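Local coordinates for protein inositol-1,4,5-trisphosphate 5-phosphatase 1 (Schizosaccharomyces pombe, PDB 1I9Z) that removes the 5-phosphate from soluble and lipid inositol phosphates, such as phosphatidylinositol 4,5-bisphosphate, through its magnesium-dependent catalytic domain, at residues A[159-165]-A[199-205]; A[132-136]-A[147-151]; A[37-43]-A[83-87]. Residue numbers count along the deposited sequence, not the author numbering.

Contact 1: A[159-165]-A[199-205]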
loop_
_atom_site.group_PDB
_atom_site.type_symbol
_atom_site.label_atom_id
_atom_site.label_comp_id
_atom_site.label_asym_id
_atom_site.label_seq_id
_atom_site.Cartn_x
_atom_site.Cartn_y
_atom_site.Cartn_z
ATOM N N GLY A 159 10.330 -9.637 -1.568
ATOM C CA GLY A 159 9.556 -9.315 -0.355
ATOM C C GLY A 159 8.631 -8.106 -0.494
ATOM O O GLY A 159 9.081 -7.068 -0.989
ATOM N N LEU A 160 7.344 -8.258 -0.128
ATOM C CA LEU A 160 6.415 -7.141 -0.218
ATOM C C LEU A 160 5.787 -6.823 1.131
ATOM O O LEU A 160 5.488 -7.728 1.898
ATOM C CB LEU A 160 5.308 -7.458 -1.239
ATOM C CG LEU A 160 5.785 -7.715 -2.685
ATOM C CD1 LEU A 160 5.962 -9.256 -2.883
ATOM C CD2 LEU A 160 4.733 -7.121 -3.644
ATOM N N CYS A 161 5.602 -5.534 1.432
ATOM C CA CYS A 161 4.974 -5.194 2.673
ATOM C C CYS A 161 3.905 -4.167 2.417
ATOM O O CYS A 161 4.170 -3.142 1.764
ATOM C CB CYS A 161 5.992 -4.673 3.688
ATOM S SG CYS A 161 5.285 -4.133 5.278
ATOM N N PHE A 162 2.687 -4.447 2.911
ATOM C CA PHE A 162 1.567 -3.549 2.773
ATOM C C PHE A 162 1.086 -3.014 4.122
ATOM O O PHE A 162 0.884 -3.787 5.116
ATOM C CB PHE A 162 0.402 -4.260 2.044
ATOM C CG PHE A 162 0.751 -4.623 0.681
ATOM C CD1 PHE A 162 1.317 -5.875 0.402
ATOM C CD2 PHE A 162 0.580 -3.669 -0.364
ATOM C CE1 PHE A 162 1.699 -6.213 -0.903
ATOM C CE2 PHE A 162 0.957 -3.990 -1.658
ATOM C CZ PHE A 162 1.510 -5.248 -1.928
ATOM N N ILE A 163 0.887 -1.692 4.167
ATOM C CA ILE A 163 0.444 -1.054 5.374
ATOM C C ILE A 163 -0.701 -0.110 5.121
ATOM O O ILE A 163 -0.610 0.728 4.218
ATOM C CB ILE A 163 1.555 -0.192 6.012
ATOM C CG1 ILE A 163 2.851 -0.998 6.085
ATOM C CG2 ILE A 163 1.127 0.322 7.386
ATOM C CD1 ILE A 163 4.003 -0.288 5.523
ATOM N N THR A 164 -1.818 -0.282 5.854
ATOM C CA THR A 164 -2.864 0.737 5.767
ATOM C C THR A 164 -2.939 1.445 7.139
ATOM O O THR A 164 -2.619 0.861 8.173
ATOM C CB THR A 164 -4.271 0.163 5.358
ATOM O OG1 THR A 164 -5.117 1.265 5.046
ATOM C CG2 THR A 164 -4.906 -0.636 6.552
ATOM N N SER A 165 -3.317 2.729 7.181
ATOM C CA SER A 165 -3.381 3.484 8.425
ATOM C C SER A 165 -4.497 4.491 8.445
ATOM O O SER A 165 -5.098 4.833 7.380
ATOM C CB SER A 165 -2.089 4.347 8.605
ATOM O OG SER A 165 -1.030 3.442 8.605
ATOM N N HIS A 199 12.058 -4.842 2.906
ATOM C CA HIS A 199 11.333 -5.392 1.776
ATOM C C HIS A 199 11.716 -4.719 0.460
ATOM O O HIS A 199 12.041 -3.524 0.458
ATOM C CB HIS A 199 9.820 -5.154 1.968
ATOM C CG HIS A 199 9.266 -5.872 3.165
ATOM N ND1 HIS A 199 9.269 -5.338 4.432
ATOM C CD2 HIS A 199 8.856 -7.151 3.296
ATOM C CE1 HIS A 199 8.896 -6.266 5.306
ATOM N NE2 HIS A 199 8.647 -7.380 4.638
ATOM N N ASP A 200 11.606 -5.451 -0.637
ATOM C CA ASP A 200 11.830 -4.874 -1.977
ATOM C C ASP A 200 10.776 -3.813 -2.309
ATOM O O ASP A 200 11.102 -2.758 -2.884
ATOM C CB ASP A 200 11.779 -5.980 -3.020
ATOM C CG ASP A 200 12.851 -7.008 -2.755
ATOM O OD1 ASP A 200 14.046 -6.636 -2.871
ATOM O OD2 ASP A 200 12.531 -8.131 -2.331
ATOM N N TYR A 201 9.510 -4.098 -1.965
ATOM C CA TYR A 201 8.418 -3.164 -2.238
ATOM C C TYR A 201 7.580 -2.918 -0.981
ATOM O O TYR A 201 7.224 -3.881 -0.271
ATOM C CB TYR A 201 7.499 -3.751 -3.332
ATOM C CG TYR A 201 8.218 -4.198 -4.582
ATOM C CD1 TYR A 201 8.005 -5.464 -5.103
ATOM C CD2 TYR A 201 9.066 -3.311 -5.280
ATOM C CE1 TYR A 201 8.590 -5.883 -6.290
ATOM C CE2 TYR A 201 9.669 -3.694 -6.459
ATOM C CZ TYR A 201 9.436 -4.978 -6.969
ATOM O OH TYR A 201 10.041 -5.391 -8.125
ATOM N N VAL A 202 7.244 -1.651 -0.700
ATOM C CA VAL A 202 6.400 -1.338 0.447
ATOM C C VAL A 202 5.306 -0.376 -0.066
ATOM O O VAL A 202 5.640 0.610 -0.766
ATOM C CB VAL A 202 7.186 -0.570 1.548
ATOM C CG1 VAL A 202 6.222 -0.249 2.711
ATOM C CG2 VAL A 202 8.403 -1.376 2.048
ATOM N N VAL A 203 4.037 -0.609 0.270
ATOM C CA VAL A 203 2.970 0.329 -0.158
ATOM C C VAL A 203 2.310 0.675 1.142
ATOM O O VAL A 203 1.915 -0.231 1.913
ATOM C CB VAL A 203 1.916 -0.287 -1.129
ATOM C CG1 VAL A 203 0.806 0.748 -1.415
ATOM C CG2 VAL A 203 2.593 -0.663 -2.445
ATOM N N TRP A 204 2.273 1.984 1.455
ATOM C CA TRP A 204 1.696 2.426 2.740
ATOM C C TRP A 204 0.605 3.411 2.335
ATOM O O TRP A 204 0.870 4.374 1.612
ATOM C CB TRP A 204 2.756 3.109 3.573
ATOM C CG TRP A 204 2.405 3.470 4.959
ATOM C CD1 TRP A 204 1.162 3.682 5.497
ATOM C CD2 TRP A 204 3.344 3.718 6.012
ATOM N NE1 TRP A 204 1.281 4.027 6.809
ATOM C CE2 TRP A 204 2.612 4.067 7.141
ATOM C CE3 TRP A 204 4.744 3.691 6.084
ATOM C CZ2 TRP A 204 3.231 4.392 8.381
ATOM C CZ3 TRP A 204 5.355 4.011 7.333
ATOM C CH2 TRP A 204 4.602 4.351 8.440
ATOM N N PHE A 205 -0.611 3.212 2.834
ATOM C CA PHE A 205 -1.708 4.010 2.368
ATOM C C PHE A 205 -2.849 4.105 3.367
ATOM O O PHE A 205 -2.850 3.401 4.370
ATOM C CB PHE A 205 -2.268 3.351 1.057
ATOM C CG PHE A 205 -2.960 1.966 1.296
ATOM C CD1 PHE A 205 -4.349 1.896 1.457
ATOM C CD2 PHE A 205 -2.224 0.788 1.360
ATOM C CE1 PHE A 205 -4.987 0.663 1.670
ATOM C CE2 PHE A 205 -2.827 -0.462 1.570
ATOM C CZ PHE A 205 -4.240 -0.529 1.720
#

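Contact 2: A[132-136]-A[147-151]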
loop_
_atom_site.group_PDB
_atom_site.type_symbol
_atom_site.label_atom_id
_atom_site.label_comp_id
_atom_site.label_asym_id
_atom_site.label_seq_id
_atom_site.Cartn_x
_atom_site.Cartn_y
_atom_site.Cartn_z
ATOM N N GLY A 132 1.744 -10.697 9.917
ATOM C CA GLY A 132 0.959 -9.483 10.074
ATOM C C GLY A 132 1.186 -8.858 11.422
ATOM O O GLY A 132 1.609 -9.555 12.376
ATOM N N THR A 133 0.917 -7.550 11.514
ATOM C CA THR A 133 1.011 -6.893 12.811
ATOM C C THR A 133 0.214 -5.578 12.800
ATOM O O THR A 133 -0.380 -5.193 11.767
ATOM C CB THR A 133 2.493 -6.650 13.200
ATOM O OG1 THR A 133 2.566 -6.263 14.583
ATOM C CG2 THR A 133 3.107 -5.557 12.314
ATOM N N VAL A 134 0.125 -4.913 13.940
ATOM C CA VAL A 134 -0.616 -3.650 13.975
ATOM C C VAL A 134 0.162 -2.728 14.899
ATOM O O VAL A 134 0.995 -3.210 15.692
ATOM C CB VAL A 134 -2.043 -3.825 14.620
ATOM C CG1 VAL A 134 -2.851 -4.812 13.779
ATOM C CG2 VAL A 134 -1.930 -4.234 16.142
ATOM N N LYS A 135 -0.127 -1.435 14.821
ATOM C CA LYS A 135 0.503 -0.505 15.771
ATOM C C LYS A 135 -0.419 0.682 15.964
ATOM O O LYS A 135 -0.789 1.390 14.983
ATOM C CB LYS A 135 1.866 -0.005 15.257
ATOM C CG LYS A 135 2.519 1.048 16.220
ATOM C CD LYS A 135 2.976 0.407 17.509
ATOM C CE LYS A 135 3.566 1.489 18.454
ATOM N NZ LYS A 135 4.010 0.912 19.798
ATOM N N LYS A 136 -0.813 0.924 17.213
ATOM C CA LYS A 136 -1.642 2.082 17.488
ATOM C C LYS A 136 -0.748 3.321 17.555
ATOM O O LYS A 136 0.481 3.265 17.854
ATOM C CB LYS A 136 -2.421 1.899 18.826
ATOM C CG LYS A 136 -1.562 1.992 20.059
ATOM C CD LYS A 136 -2.315 1.481 21.331
ATOM C CE LYS A 136 -3.530 2.371 21.705
ATOM N NZ LYS A 136 -3.174 3.820 22.091
ATOM N N GLY A 147 -4.187 4.328 14.014
ATOM C CA GLY A 147 -3.086 3.389 13.938
ATOM C C GLY A 147 -2.897 2.748 12.601
ATOM O O GLY A 147 -3.434 3.215 11.571
ATOM N N ALA A 148 -2.147 1.658 12.606
ATOM C CA ALA A 148 -1.823 0.959 11.366
ATOM C C ALA A 148 -1.976 -0.529 11.424
ATOM O O ALA A 148 -1.812 -1.127 12.499
ATOM C CB ALA A 148 -0.334 1.263 10.962
ATOM N N VAL A 149 -2.292 -1.116 10.266
ATOM C CA VAL A 149 -2.364 -2.591 10.143
ATOM C C VAL A 149 -1.455 -2.938 8.973
ATOM O O VAL A 149 -1.527 -2.296 7.902
ATOM C CB VAL A 149 -3.809 -3.060 9.808
ATOM C CG1 VAL A 149 -3.827 -4.600 9.642
ATOM C CG2 VAL A 149 -4.735 -2.626 10.952
ATOM N N ALA A 150 -0.591 -3.927 9.166
ATOM C CA ALA A 150 0.335 -4.328 8.129
ATOM C C ALA A 150 0.442 -5.862 7.900
ATOM O O ALA A 150 0.336 -6.673 8.855
ATOM C CB ALA A 150 1.773 -3.724 8.457
ATOM N N ILE A 151 0.554 -6.234 6.628
ATOM C CA ILE A 151 0.777 -7.625 6.247
ATOM C C ILE A 151 1.920 -7.640 5.197
ATOM O O ILE A 151 1.920 -6.837 4.256
ATOM C CB ILE A 151 -0.508 -8.222 5.645
ATOM C CG1 ILE A 151 -1.586 -8.289 6.774
ATOM C CG2 ILE A 151 -0.180 -9.623 5.089
ATOM C CD1 ILE A 151 -3.085 -8.470 6.192
#

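Contact 3: A[37-43]-A[83-87]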
loop_
_atom_site.group_PDB
_atom_site.type_symbol
_atom_site.label_atom_id
_atom_site.label_comp_id
_atom_site.label_asym_id
_atom_site.label_seq_id
_atom_site.Cartn_x
_atom_site.Cartn_y
_atom_site.Cartn_z
ATOM N N CYS A 37 -20.161 3.024 7.413
ATOM C CA CYS A 37 -21.262 2.538 6.544
ATOM C C CYS A 37 -21.293 1.034 6.451
ATOM O O CYS A 37 -20.286 0.355 6.628
ATOM C CB CYS A 37 -21.168 3.121 5.114
ATOM S SG CYS A 37 -19.823 2.452 4.067
ATOM N N SER A 38 -22.479 0.502 6.129
ATOM C CA SER A 38 -22.632 -0.948 5.975
ATOM C C SER A 38 -21.951 -1.627 4.802
ATOM O O SER A 38 -21.913 -1.111 3.711
ATOM C CB SER A 38 -24.126 -1.296 5.859
ATOM O OG SER A 38 -24.829 -0.607 6.874
ATOM N N ALA A 39 -21.488 -2.843 5.048
ATOM C CA ALA A 39 -20.858 -3.688 4.064
ATOM C C ALA A 39 -21.805 -3.887 2.903
ATOM O O ALA A 39 -23.014 -4.023 3.109
ATOM C CB ALA A 39 -20.550 -5.042 4.684
ATOM N N THR A 40 -21.278 -3.938 1.682
ATOM C CA THR A 40 -22.149 -4.140 0.503
ATOM C C THR A 40 -21.261 -4.647 -0.607
ATOM O O THR A 40 -20.060 -4.356 -0.601
ATOM C CB THR A 40 -22.822 -2.788 0.070
ATOM O OG1 THR A 40 -23.522 -2.968 -1.190
ATOM C CG2 THR A 40 -21.757 -1.661 -0.096
ATOM N N THR A 41 -21.817 -5.403 -1.567
ATOM C CA THR A 41 -21.030 -5.883 -2.688
ATOM C C THR A 41 -21.144 -4.854 -3.800
ATOM O O THR A 41 -20.579 -5.039 -4.857
ATOM C CB THR A 41 -21.599 -7.199 -3.265
ATOM O OG1 THR A 41 -22.990 -6.985 -3.553
ATOM C CG2 THR A 41 -21.516 -8.320 -2.230
ATOM N N LYS A 42 -21.860 -3.774 -3.577
ATOM C CA LYS A 42 -22.017 -2.793 -4.659
ATOM C C LYS A 42 -20.799 -1.854 -4.670
ATOM O O LYS A 42 -20.928 -0.664 -4.405
ATOM C CB LYS A 42 -23.295 -1.962 -4.478
ATOM C CG LYS A 42 -24.584 -2.793 -4.435
ATOM C CD LYS A 42 -24.983 -3.197 -5.811
ATOM C CE LYS A 42 -24.247 -4.431 -6.280
ATOM N NZ LYS A 42 -24.973 -5.072 -7.459
ATOM N N LEU A 43 -19.669 -2.416 -5.082
ATOM C CA LEU A 43 -18.382 -1.691 -5.146
ATOM C C LEU A 43 -17.726 -1.805 -6.493
ATOM O O LEU A 43 -16.516 -1.574 -6.645
ATOM C CB LEU A 43 -17.440 -2.337 -4.121
ATOM C CG LEU A 43 -17.975 -2.576 -2.701
ATOM C CD1 LEU A 43 -16.957 -3.402 -1.883
ATOM C CD2 LEU A 43 -18.203 -1.210 -2.001
ATOM N N GLU A 83 -17.867 -9.053 7.322
ATOM C CA GLU A 83 -18.945 -8.825 6.321
ATOM C C GLU A 83 -18.300 -8.202 5.062
ATOM O O GLU A 83 -18.634 -8.516 3.922
ATOM C CB GLU A 83 -19.967 -7.844 6.866
ATOM C CG GLU A 83 -20.895 -8.432 7.949
ATOM C CD GLU A 83 -21.840 -7.362 8.493
ATOM O OE1 GLU A 83 -22.588 -6.791 7.672
ATOM O OE2 GLU A 83 -21.828 -7.084 9.717
ATOM N N TRP A 84 -17.372 -7.261 5.299
ATOM C CA TRP A 84 -16.667 -6.647 4.191
ATOM C C TRP A 84 -15.823 -7.700 3.479
ATOM O O TRP A 84 -15.797 -7.736 2.251
ATOM C CB TRP A 84 -15.761 -5.482 4.704
ATOM C CG TRP A 84 -16.583 -4.313 5.003
ATOM C CD1 TRP A 84 -16.894 -3.812 6.227
ATOM C CD2 TRP A 84 -17.152 -3.432 4.036
ATOM N NE1 TRP A 84 -17.597 -2.639 6.082
ATOM C CE2 TRP A 84 -17.786 -2.392 4.744
ATOM C CE3 TRP A 84 -17.182 -3.425 2.626
ATOM C CZ2 TRP A 84 -18.465 -1.316 4.103
ATOM C CZ3 TRP A 84 -17.844 -2.339 1.969
ATOM C CH2 TRP A 84 -18.477 -1.308 2.731
ATOM N N GLU A 85 -15.123 -8.545 4.237
ATOM C CA GLU A 85 -14.334 -9.615 3.600
ATOM C C GLU A 85 -15.203 -10.473 2.698
ATOM O O GLU A 85 -14.805 -10.861 1.589
ATOM C CB GLU A 85 -13.682 -10.573 4.645
ATOM C CG GLU A 85 -12.643 -9.829 5.523
ATOM C CD GLU A 85 -12.076 -10.668 6.650
ATOM O OE1 GLU A 85 -12.427 -11.861 6.760
ATOM O OE2 GLU A 85 -11.278 -10.143 7.441
ATOM N N SER A 86 -16.356 -10.863 3.235
ATOM C CA SER A 86 -17.240 -11.709 2.447
ATOM C C SER A 86 -17.700 -10.938 1.209
ATOM O O SER A 86 -17.846 -11.540 0.109
ATOM C CB SER A 86 -18.477 -12.105 3.321
ATOM O OG SER A 86 -19.481 -12.655 2.493
ATOM N N CYS A 87 -17.977 -9.638 1.368
ATOM C CA CYS A 87 -18.419 -8.865 0.190
ATOM C C CYS A 87 -17.343 -8.753 -0.885
ATOM O O CYS A 87 -17.612 -8.906 -2.081
ATOM C CB CYS A 87 -18.906 -7.458 0.558
ATOM S SG CYS A 87 -20.465 -7.402 1.448
HETATM O O HOH W 1 -18.794 -0.997 8.271
#

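Contact 1: A[159-165]-A[199-205]
Gly-159 opens a parallel strand pair, its N donating to Asp-200 OD2 (2.8 Å) while its O accepts from Tyr-201 N (3.2 Å). Leu-160 meets the edge of the Tyr-201 ring, CD2 to CD1 3.9 Å. Cys-161 carries the ladder on, N to Tyr-201 O and O to Val-203 N, both 2.9 Å; its CB sits over the His-199 ring face, 3.5 Å from the centroid. Phe-162 CD2 packs on Val-203 CB (3.7 Å). At Ile-163, N binds Val-203 O (2.9 Å) and O binds Phe-205 N (2.8 Å), with CG2 lying over the five-membered ring of Trp-204. Thr-164 CB covers the Phe-205 ring, and its OG1 donates to Phe-205 O (3.2 Å). Ser-165 closes the pair: its N reaches Phe-205 O (2.9 Å) and its OG accepts a hydrogen bond from Trp-204 NE1 (3.0 Å). Leu-160, Phe-162 and Val-203 face the second sheet, touching strands 20-33 and 113-120. With helix 174-187 linking the strands, this is a beta-alpha-beta crossover in the core of the DNase I-like sandwich.

Contact 2: A[132-136]-A[147-151]
This is an antiparallel strand pair, the two arms of a beta hairpin at one edge of the five-stranded sheet: 132-136 lies on the outermost strand 127-136, and 147-151 on its inner neighbour. The short axes run 4.6 Å apart at 173°. Four backbone hydrogen bonds hold them in two hydrogen-bonded pairs. Thr-133 N to Ala-150 O and Ala-150 N to Thr-133 O are both 2.9 Å; Lys-135 N to Ala-148 O is 2.9 Å and Ala-148 N to Lys-135 O 2.8 Å. Between them Val-134 and Val-149 form a non-hydrogen-bonded pair, their CA atoms 4.3 Å apart and Val-134 CG1 4.0 Å from Val-149 CG2. In the DNase I-like sandwich these valines look toward the other sheet, where Leu-110 touches both and Leu-115 meets Val-149 and Ile-151. Thr-133, Lys-135, Ala-148 and Ala-150 project from the opposite face, on which Leu-188 and Phe-190 cover part of the pair. Gly-147 faces Lys-136 with CA atoms only 4.0 Å apart; a CB there would clash with Lys-135 O and Lys-136 CA, and the backbone angles of Gly-147, phi 158° and psi -163°, would also jam it against the preceding carbonyl.

Contact 3: A[37-43]-A[83-87]
Trp-84, on helix 78-94, is the hub of a hydrophobic contact that seats the loop after strand 20-33 against the helix on the outer side of the six-stranded sheet. Ala-39 sits over one face of the indole in a CH-pi contact: its CA is 3.4 Å from the centroid of the six-membered ring, 14° off the normal, and its CB is 3.8 Å from Trp-84 CD2. Round the ring edge come Leu-43 CD1, 4.1 Å from Trp-84 CZ3, and Cys-37 SG, 4.0 Å from Trp-84 CZ2 in an edge-on sulfur-aromatic contact. A water bridges the segments, donating to Cys-37 O (2.6 Å) and accepting from Trp-84 NE1 (3.0 Å). One helical turn on, Cys-87 SG meets Ala-39 CB at 4.0 Å, and Cys-87 CB lies 3.9 Å from Thr-41 CG2. The loop bends through an ST turn, Lys-42 N donating to Thr-40 OG1 (3.0 Å), and an inverse gamma turn centred on Lys-42. Leu-43 then takes the N-cap position of helix 44-47. Loop and helix together flank one sheet of the DNase I-like sandwich.

How the contacts relate
Contacts 1 and 2 share one five-stranded sheet, their centres 11 Å apart. Strands 147-155 and 158-166 are neighbours there, joined by probable hydrogen bonds from Phe-162 N to Ile-151 O (2.8 Å) and Thr-164 N to Val-149 O (2.9 Å), so hairpin and crossover form a continuous run of four strands. Contact 3 comes first along the chain, then contact 2, then contact 1. Contact 3 lies beyond the other sheet, its centre 24 Å from that of contact 1 and 22 Å from that of contact 2, without touching either. Together they sample core, edge and flank of the catalytic domain; in contact 3 the Cys-37 side chain lies about 10 Å from the bound calcium and about 13 Å from the inositol bisphosphate, touching neither.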